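Local coordinates for protein RE55538p (Drosophila melanogaster, PDB 4IX7) that represses genes of neural development by binding the palindrome CCAATTGG through its BEN domain, and acts as a corepressor for Suppressor of Hairless, at residues 67-70 with 71-74; 95-98 with 99-103; 103-106 with 107-111. All coordinates share one frame; numbering follows the deposited sequence.

All three contacts are local, each joining residues one turn apart, but their settings differ. Contact 1 is partly buried and closes the start of helix 70-84; contacts 2 and 3 both lie on helix 88-112, share Asn103 and run on from one another. Contact 2 is the buried one, with its centre about 7 Å from that of the chain, whereas contact 3 is a surface contact with its centre about 17 Å out. Capping and apolar packing dominate contact 1, and Leu68 and Ile73 carry that packing to Ile95 and Cys99 of contact 2. Contacts 2 and 3 present polar groups to DNA: a carboxylate and a hydroxyl in the former, lysines and a glutamine in the latter.

Contact 1: residues 67-70 with 71-74; sequences MLDP and GKIQ
Ile73 N donates to Asp69 O over 3.0 Å and Gln74 N to Pro70 O over 2.9 Å, two i to i+4 bonds that fix the first turn of helix 70-84. The amides of Gly71 and Lys72 come too early in the helix for such partners, and the Asp69 side chain supplies an acceptor instead. OD1 of Asp69 takes the N-H of Lys72 at 3.2 Å in a straight bond whose donor stands well above the carboxylate plane, 58° out of it. The same OD1 receives a second, weak bond from Gly71 N at 3.0 Å, bent to 124°. Both depend on Asp69 holding CG anti to its own nitrogen (chi1 -175°), which folds the carboxylate back over the helix start.

Asp69 is therefore the N-cap, and Pro70, with no N-H to satisfy, occupies the first helical position. The residues flanking the cap complete a hydrophobic staple: Leu68, just before the N-cap, meets Ile73, the fourth residue after it, with Leu68 CB 3.7 Å from Ile73 CG1 and the two side chains crossing at about a right angle. Phe39 and Ile95 also pack on this apolar pair.

The extended Lys72 chain runs over a face of the Asp69 carboxylate, its methylenes against CG and OD2. The ammonium stops short of a salt bridge, with Lys72 NZ 4.0 Å from Asp69 OD2, and a water closes the gap. That water donates to Asp69 OD2 at 2.7 Å and accepts from Lys72 NZ at 2.9 Å, so the two oxygens of Asp69 are divided between the helix amides and the solvent-mediated link. Asn10 ND2 bonds both Gly71 O and Gln74 OE1, tying the N-terminal part of the chain to this turn.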
# COMPACT_ATOMS: atom_id res chain seq x y z
N MSE C 67 9.47 2.10 17.11
CA MSE C 67 9.51 0.98 16.19
C MSE C 67 9.41 -0.38 16.91
O MSE C 67 9.95 -0.57 18.00
CB MSE C 67 10.74 1.05 15.29
CG MSE C 67 11.96 0.44 15.92
SE MSE C 67 13.50 0.58 14.76
CE MSE C 67 12.65 0.29 13.05
N LEU C 68 8.69 -1.31 16.29
CA LEU C 68 8.68 -2.70 16.76
C LEU C 68 10.09 -3.26 16.67
O LEU C 68 10.86 -2.88 15.77
CB LEU C 68 7.74 -3.54 15.87
CG LEU C 68 6.25 -3.26 16.06
CD1 LEU C 68 5.47 -3.94 14.93
CD2 LEU C 68 5.79 -3.75 17.43
N ASP C 69 10.43 -4.15 17.60
CA ASP C 69 11.73 -4.83 17.66
C ASP C 69 12.20 -5.19 16.25
O ASP C 69 11.59 -6.04 15.59
CB ASP C 69 11.57 -6.10 18.51
CG ASP C 69 12.87 -6.85 18.75
OD1 ASP C 69 13.71 -6.95 17.83
OD2 ASP C 69 13.06 -7.36 19.87
N PRO C 70 13.27 -4.54 15.76
CA PRO C 70 13.68 -4.73 14.36
C PRO C 70 14.10 -6.16 14.04
O PRO C 70 13.85 -6.61 12.93
CB PRO C 70 14.89 -3.80 14.21
CG PRO C 70 14.81 -2.84 15.33
CD PRO C 70 14.07 -3.51 16.45
N GLY C 71 14.74 -6.85 14.98
CA GLY C 71 15.20 -8.20 14.73
C GLY C 71 14.03 -9.16 14.57
O GLY C 71 14.05 -10.05 13.72
N LYS C 72 13.00 -8.96 15.38
CA LYS C 72 11.79 -9.77 15.29
C LYS C 72 11.03 -9.49 13.99
O LYS C 72 10.54 -10.41 13.32
CB LYS C 72 10.90 -9.56 16.54
CG LYS C 72 11.55 -10.10 17.82
CD LYS C 72 10.68 -9.87 19.04
CE LYS C 72 11.34 -10.48 20.27
NZ LYS C 72 10.66 -10.13 21.54
N ILE C 73 10.95 -8.22 13.61
CA ILE C 73 10.29 -7.85 12.36
C ILE C 73 11.05 -8.44 11.17
O ILE C 73 10.44 -8.97 10.25
CB ILE C 73 10.14 -6.32 12.25
CG1 ILE C 73 9.10 -5.83 13.27
CG2 ILE C 73 9.70 -5.92 10.84
CD1 ILE C 73 7.79 -6.56 13.20
N GLN C 74 12.38 -8.36 11.21
CA GLN C 74 13.20 -8.93 10.15
C GLN C 74 12.91 -10.43 10.00
O GLN C 74 12.82 -10.93 8.88
CB GLN C 74 14.68 -8.72 10.45
CG GLN C 74 15.59 -9.05 9.28
CD GLN C 74 17.06 -8.97 9.64
OE1 GLN C 74 17.42 -8.71 10.79
NE2 GLN C 74 17.93 -9.19 8.65
O HOH W 1 11.30 -7.32 21.93

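Contact 2: residues 95-98 with 99-103; sequences ITTK and CADEN. With nucleotides of chain B; nucleotides of chain A.
Asp101 sets its carboxylate flat between Thr97 and a thymine methyl. Thr97 O lies over one face, 3.2 Å from Asp101 CG, while C7 of DT3 of chain B covers the opposite face at 3.3 Å from the same CG. The two oxygens serve different partners: N4 of DC4 of chain B donates to Asp101 OD1 at 2.8 Å in an almost linear bond (176°), and OD2 forms a salt bridge with Arg32. Alongside, Thr97 CG2 approaches C5 of that cytosine at 3.6 Å.

The carboxylate of Glu102 is gripped differently. Lys98 NZ reaches its OE2 at 2.6 Å, a salt bridge made on the anti side and only 19° out of the carboxylate plane; Arg41 is a second partner of OE2. A bend at chi2 (54°) turns the Lys98 chain along the helix toward Glu102, and leaves its NZ 3.5 Å from OP2 of DT3 of chain B. An alanine in place of Lys98 takes away the ammonium, which is likely to leave Glu102 OE2 leaning on Arg41 and its carboxylate freer to turn.

Backbone bonds such as Cys99 N to Ile95 O, 2.9 Å, keep this part of helix 88-112 regular. Thr96 OG1 donates to OP2 of DA7 of chain A at 2.7 Å, so the helix holds the backbone of one strand while reading a base of the other. N4 and the thymine methyl are major-groove groups, and the carboxylate accepts from the one and packs on the other; the N4 bond is consistent with sequence-specific recognition of cytosine, and the methyl contact adds packing.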
# COMPACT_ATOMS: atom_id res chain seq x y z
N ILE C 95 2.04 -5.55 8.30
CA ILE C 95 2.39 -5.18 9.67
C ILE C 95 1.84 -3.79 10.02
O ILE C 95 1.25 -3.60 11.09
CB ILE C 95 3.91 -5.20 9.90
CG1 ILE C 95 4.48 -6.59 9.56
CG2 ILE C 95 4.21 -4.86 11.36
CD1 ILE C 95 6.00 -6.65 9.55
N THR C 96 2.00 -2.83 9.11
CA THR C 96 1.46 -1.49 9.33
C THR C 96 -0.03 -1.54 9.62
O THR C 96 -0.53 -0.90 10.55
CB THR C 96 1.72 -0.58 8.10
OG1 THR C 96 3.13 -0.38 7.92
CG2 THR C 96 1.02 0.76 8.25
N THR C 97 -0.75 -2.33 8.83
CA THR C 97 -2.19 -2.42 8.98
C THR C 97 -2.56 -3.07 10.30
O THR C 97 -3.43 -2.59 11.01
CB THR C 97 -2.81 -3.22 7.82
OG1 THR C 97 -2.39 -2.65 6.57
CG2 THR C 97 -4.34 -3.16 7.92
N LYS C 98 -1.86 -4.15 10.66
CA LYS C 98 -2.17 -4.84 11.90
C LYS C 98 -1.92 -3.94 13.12
O LYS C 98 -2.70 -3.95 14.09
CB LYS C 98 -1.38 -6.14 12.00
CG LYS C 98 -1.57 -6.90 13.32
CD LYS C 98 -3.05 -7.15 13.61
CE LYS C 98 -3.23 -8.18 14.71
NZ LYS C 98 -4.67 -8.39 15.08
N CYS C 99 -0.82 -3.18 13.09
CA CYS C 99 -0.53 -2.23 14.17
C CYS C 99 -1.65 -1.20 14.28
O CYS C 99 -2.08 -0.86 15.38
CB CYS C 99 0.80 -1.52 13.93
SG CYS C 99 2.22 -2.60 14.21
N ALA C 100 -2.12 -0.70 13.15
CA ALA C 100 -3.21 0.27 13.14
C ALA C 100 -4.50 -0.36 13.67
O ALA C 100 -5.25 0.28 14.40
CB ALA C 100 -3.42 0.83 11.74
N ASP C 101 -4.75 -1.61 13.31
CA ASP C 101 -5.93 -2.34 13.79
C ASP C 101 -5.91 -2.50 15.32
O ASP C 101 -6.93 -2.30 15.99
CB ASP C 101 -6.03 -3.72 13.12
CG ASP C 101 -6.34 -3.64 11.63
OD1 ASP C 101 -6.83 -2.60 11.15
OD2 ASP C 101 -6.12 -4.66 10.93
N GLU C 102 -4.75 -2.84 15.86
CA GLU C 102 -4.62 -3.03 17.31
C GLU C 102 -4.73 -1.70 18.05
O GLU C 102 -5.26 -1.64 19.16
CB GLU C 102 -3.32 -3.75 17.66
CG GLU C 102 -3.30 -5.19 17.18
CD GLU C 102 -4.30 -6.09 17.89
OE1 GLU C 102 -4.85 -5.71 18.96
OE2 GLU C 102 -4.55 -7.20 17.39
N ASN C 103 -4.22 -0.64 17.44
CA ASN C 103 -4.35 0.68 18.02
C ASN C 103 -5.82 1.07 18.13
O ASN C 103 -6.23 1.64 19.14
CB ASN C 103 -3.59 1.71 17.19
CG ASN C 103 -3.69 3.11 17.75
OD1 ASN C 103 -4.57 3.88 17.38
ND2 ASN C 103 -2.78 3.45 18.67
P DT B 3 -7.72 -10.74 12.02
OP1 DT B 3 -7.35 -12.16 11.80
OP2 DT B 3 -6.83 -9.80 12.71
O5' DT B 3 -8.06 -10.11 10.59
C5' DT B 3 -8.88 -10.85 9.73
C4' DT B 3 -9.13 -10.02 8.49
O4' DT B 3 -9.95 -8.89 8.86
C3' DT B 3 -7.89 -9.44 7.83
O3' DT B 3 -7.83 -9.94 6.49
C2' DT B 3 -8.09 -7.93 7.92
C1' DT B 3 -9.59 -7.80 8.03
N1 DT B 3 -10.08 -6.57 8.69
C2 DT B 3 -11.08 -5.84 8.07
O2 DT B 3 -11.56 -6.14 6.99
N3 DT B 3 -11.49 -4.73 8.77
C4 DT B 3 -11.03 -4.32 10.01
O4 DT B 3 -11.47 -3.30 10.55
C5 DT B 3 -10.00 -5.13 10.60
C7 DT B 3 -9.43 -4.77 11.93
C6 DT B 3 -9.59 -6.21 9.93
P DC B 4 -6.61 -9.56 5.53
OP1 DC B 4 -6.45 -10.64 4.53
OP2 DC B 4 -5.47 -9.14 6.37
O5' DC B 4 -7.11 -8.24 4.81
C5' DC B 4 -8.28 -8.33 4.00
C4' DC B 4 -8.69 -6.93 3.60
O4' DC B 4 -9.03 -6.17 4.78
C3' DC B 4 -7.58 -6.11 2.95
O3' DC B 4 -7.89 -6.10 1.56
C2' DC B 4 -7.68 -4.72 3.58
C1' DC B 4 -8.94 -4.81 4.42
N1 DC B 4 -8.88 -4.06 5.71
C2 DC B 4 -9.75 -2.98 5.91
O2 DC B 4 -10.54 -2.68 5.01
N3 DC B 4 -9.69 -2.30 7.08
C4 DC B 4 -8.82 -2.67 8.03
N4 DC B 4 -8.79 -1.97 9.18
C5 DC B 4 -7.91 -3.76 7.83
C6 DC B 4 -7.98 -4.42 6.67
P DA A 7 4.94 3.03 9.37
OP1 DA A 7 6.00 2.88 10.40
OP2 DA A 7 4.04 1.90 9.02
O5' DA A 7 3.99 4.22 9.78
C5' DA A 7 4.59 5.41 10.27
C4' DA A 7 3.49 6.36 10.72
O4' DA A 7 2.87 6.93 9.53
C3' DA A 7 2.36 5.75 11.54
O3' DA A 7 1.91 6.74 12.47
C2' DA A 7 1.28 5.43 10.51
C1' DA A 7 1.51 6.54 9.47
N9 DA A 7 1.22 6.15 8.09
C8 DA A 7 1.52 4.95 7.48
N7 DA A 7 1.12 4.89 6.22
C5 DA A 7 0.55 6.14 5.99
C6 DA A 7 -0.07 6.71 4.86
N6 DA A 7 -0.20 6.08 3.67
N1 DA A 7 -0.54 7.97 4.98
C2 DA A 7 -0.42 8.62 6.15
N3 DA A 7 0.14 8.18 7.29
C4 DA A 7 0.59 6.92 7.14

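Contact 3: residues 103-106 with 107-111; sequences NKMM and KIQNV. With nucleotides of chain A.
Lys107 answers to Asn103 twice, once through each end. In the backbone, Lys107 N donates to Asn103 O at 3.0 Å, the first of four successive i to i+4 bonds, of which those of Ile108 and Gln109 are the longer, Ile108 N lying 3.2 Å from Lys104 O. In the side chains, Lys107 NZ makes a weak bond to Asn103 OD1 at 3.1 Å, the lysine chain crossing the amide at a slant and turning at its last torsion (chi4 140°).

Most of the polar contacts with DNA come from the two lysines. Lys107 NZ lies 2.9 Å from OP2 of DT9 of chain A, so one ammonium is near both an amide oxygen and a phosphate oxygen. Lys104 goes deeper: extended beyond CG, it brings NZ to O6 of DG10 of chain A for a 2.7 Å hydrogen bond, and O6 of a further guanine also accepts from NZ. O6 is a major-groove acceptor, consistent with this helix reading the guanines of the CCAATTGG site. The last methylene of Lys104 packs as well, CE lying 3.8 Å from the C7 methyl of DT9 of chain A. Gln109 adds a further polar contact through OE1, which accepts from N2 of a guanine base.

Apolar packing is sparse. Met105 and Ile108 lie side by side, with the selenium SE of Met105, a selenomethionine, 4.1 Å from Ile108 CD1; Met105 also packs on a thymine base.

A van der Waals contact of a methylene with an amide is made where Met106, likewise a selenomethionine, crosses Asn110, its CG 3.9 Å from Asn110 ND2.

Helix 41-46 covers one side of this C-terminal part of helix 88-112: Ala45 and Thr46 pack on Met106, and Ala45 O accepts from Asn103 ND2, while Lys107, Ile108 and Asn110 remain at the surface.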
# COMPACT_ATOMS: atom_id res chain seq x y z
N ASN C 103 -4.22 -0.64 17.44
CA ASN C 103 -4.35 0.68 18.02
C ASN C 103 -5.82 1.07 18.13
O ASN C 103 -6.23 1.64 19.14
CB ASN C 103 -3.59 1.71 17.19
CG ASN C 103 -3.69 3.11 17.75
OD1 ASN C 103 -4.57 3.88 17.38
ND2 ASN C 103 -2.78 3.45 18.67
N LYS C 104 -6.61 0.75 17.11
CA LYS C 104 -8.04 1.09 17.14
C LYS C 104 -8.73 0.37 18.28
O LYS C 104 -9.57 0.94 18.98
CB LYS C 104 -8.70 0.73 15.82
CG LYS C 104 -8.40 1.71 14.71
CD LYS C 104 -8.73 1.12 13.35
CE LYS C 104 -8.42 2.13 12.27
NZ LYS C 104 -8.67 1.56 10.92
N MSE C 105 -8.35 -0.88 18.46
CA MSE C 105 -8.91 -1.67 19.54
C MSE C 105 -8.51 -1.14 20.92
O MSE C 105 -9.33 -1.11 21.84
CB MSE C 105 -8.57 -3.14 19.32
CG MSE C 105 -9.18 -3.65 18.04
SE MSE C 105 -11.10 -3.79 18.31
CE MSE C 105 -10.82 -5.12 19.71
N MSE C 106 -7.26 -0.69 21.06
CA MSE C 106 -6.81 -0.08 22.32
C MSE C 106 -7.58 1.20 22.65
O MSE C 106 -7.91 1.46 23.80
CB MSE C 106 -5.31 0.22 22.30
CG MSE C 106 -4.83 1.09 23.48
SE MSE C 106 -2.96 1.66 23.44
CE MSE C 106 -3.07 3.00 22.04
N LYS C 107 -7.88 2.00 21.62
CA LYS C 107 -8.60 3.25 21.83
C LYS C 107 -10.00 2.99 22.35
O LYS C 107 -10.52 3.76 23.16
CB LYS C 107 -8.67 4.06 20.54
CG LYS C 107 -7.37 4.75 20.19
CD LYS C 107 -7.59 5.76 19.08
CE LYS C 107 -6.28 6.38 18.63
NZ LYS C 107 -6.26 6.52 17.15
N ILE C 108 -10.60 1.91 21.87
CA ILE C 108 -11.91 1.48 22.34
C ILE C 108 -11.87 1.11 23.81
O ILE C 108 -12.72 1.54 24.60
CB ILE C 108 -12.43 0.28 21.51
CG1 ILE C 108 -12.94 0.77 20.15
CG2 ILE C 108 -13.53 -0.47 22.25
CD1 ILE C 108 -13.02 -0.31 19.10
N GLN C 109 -10.89 0.30 24.19
CA GLN C 109 -10.81 -0.19 25.56
C GLN C 109 -10.50 0.94 26.54
O GLN C 109 -10.86 0.86 27.71
CB GLN C 109 -9.80 -1.34 25.66
CG GLN C 109 -10.42 -2.70 25.30
CD GLN C 109 -9.57 -3.52 24.34
OE1 GLN C 109 -8.40 -3.81 24.61
NE2 GLN C 109 -10.16 -3.91 23.22
N ASN C 110 -9.84 2.00 26.07
CA ASN C 110 -9.58 3.16 26.91
C ASN C 110 -10.83 3.99 27.17
O ASN C 110 -10.98 4.58 28.24
CB ASN C 110 -8.48 4.04 26.32
CG ASN C 110 -7.10 3.44 26.48
OD1 ASN C 110 -6.91 2.48 27.23
ND2 ASN C 110 -6.12 4.00 25.78
N VAL C 111 -11.73 4.04 26.18
CA VAL C 111 -12.99 4.75 26.32
C VAL C 111 -13.82 4.14 27.44
O VAL C 111 -14.42 4.85 28.25
CB VAL C 111 -13.79 4.75 25.00
CG1 VAL C 111 -15.21 5.25 25.22
CG2 VAL C 111 -13.09 5.60 23.96
P DG A 10 -11.42 8.44 12.60
OP1 DG A 10 -12.09 9.60 13.24
OP2 DG A 10 -11.01 7.29 13.44
O5' DG A 10 -12.35 7.88 11.45
C5' DG A 10 -12.86 8.80 10.50
C4' DG A 10 -13.85 8.09 9.60
O4' DG A 10 -13.20 7.07 8.80
C3' DG A 10 -14.98 7.37 10.32
O3' DG A 10 -16.11 7.50 9.48
C2' DG A 10 -14.47 5.93 10.42
C1' DG A 10 -13.64 5.77 9.16
N9 DG A 10 -12.40 5.02 9.30
C8 DG A 10 -11.59 4.90 10.41
N7 DG A 10 -10.52 4.19 10.20
C5 DG A 10 -10.60 3.83 8.85
C6 DG A 10 -9.74 3.05 8.05
O6 DG A 10 -8.67 2.51 8.38
N1 DG A 10 -10.20 2.92 6.75
C2 DG A 10 -11.36 3.47 6.26
N2 DG A 10 -11.65 3.24 4.97
N3 DG A 10 -12.18 4.20 7.01
C4 DG A 10 -11.75 4.35 8.28
P DT A 9 -5.31 8.39 13.99
OP1 DT A 9 -5.60 9.49 14.95
OP2 DT A 9 -5.11 7.02 14.50
O5' DT A 9 -6.49 8.33 12.91
C5' DT A 9 -6.96 9.50 12.28
C4' DT A 9 -7.90 9.11 11.16
O4' DT A 9 -7.16 8.40 10.13
C3' DT A 9 -9.00 8.15 11.59
O3' DT A 9 -10.13 8.99 11.82
C2' DT A 9 -9.23 7.27 10.36
C1' DT A 9 -8.07 7.59 9.42
N1 DT A 9 -7.32 6.41 8.96
C2 DT A 9 -7.20 6.19 7.60
O2 DT A 9 -7.70 6.92 6.76
N3 DT A 9 -6.47 5.09 7.25
C4 DT A 9 -5.86 4.20 8.11
O4 DT A 9 -5.22 3.24 7.70
C5 DT A 9 -6.02 4.49 9.51
C7 DT A 9 -5.40 3.60 10.54
C6 DT A 9 -6.72 5.57 9.87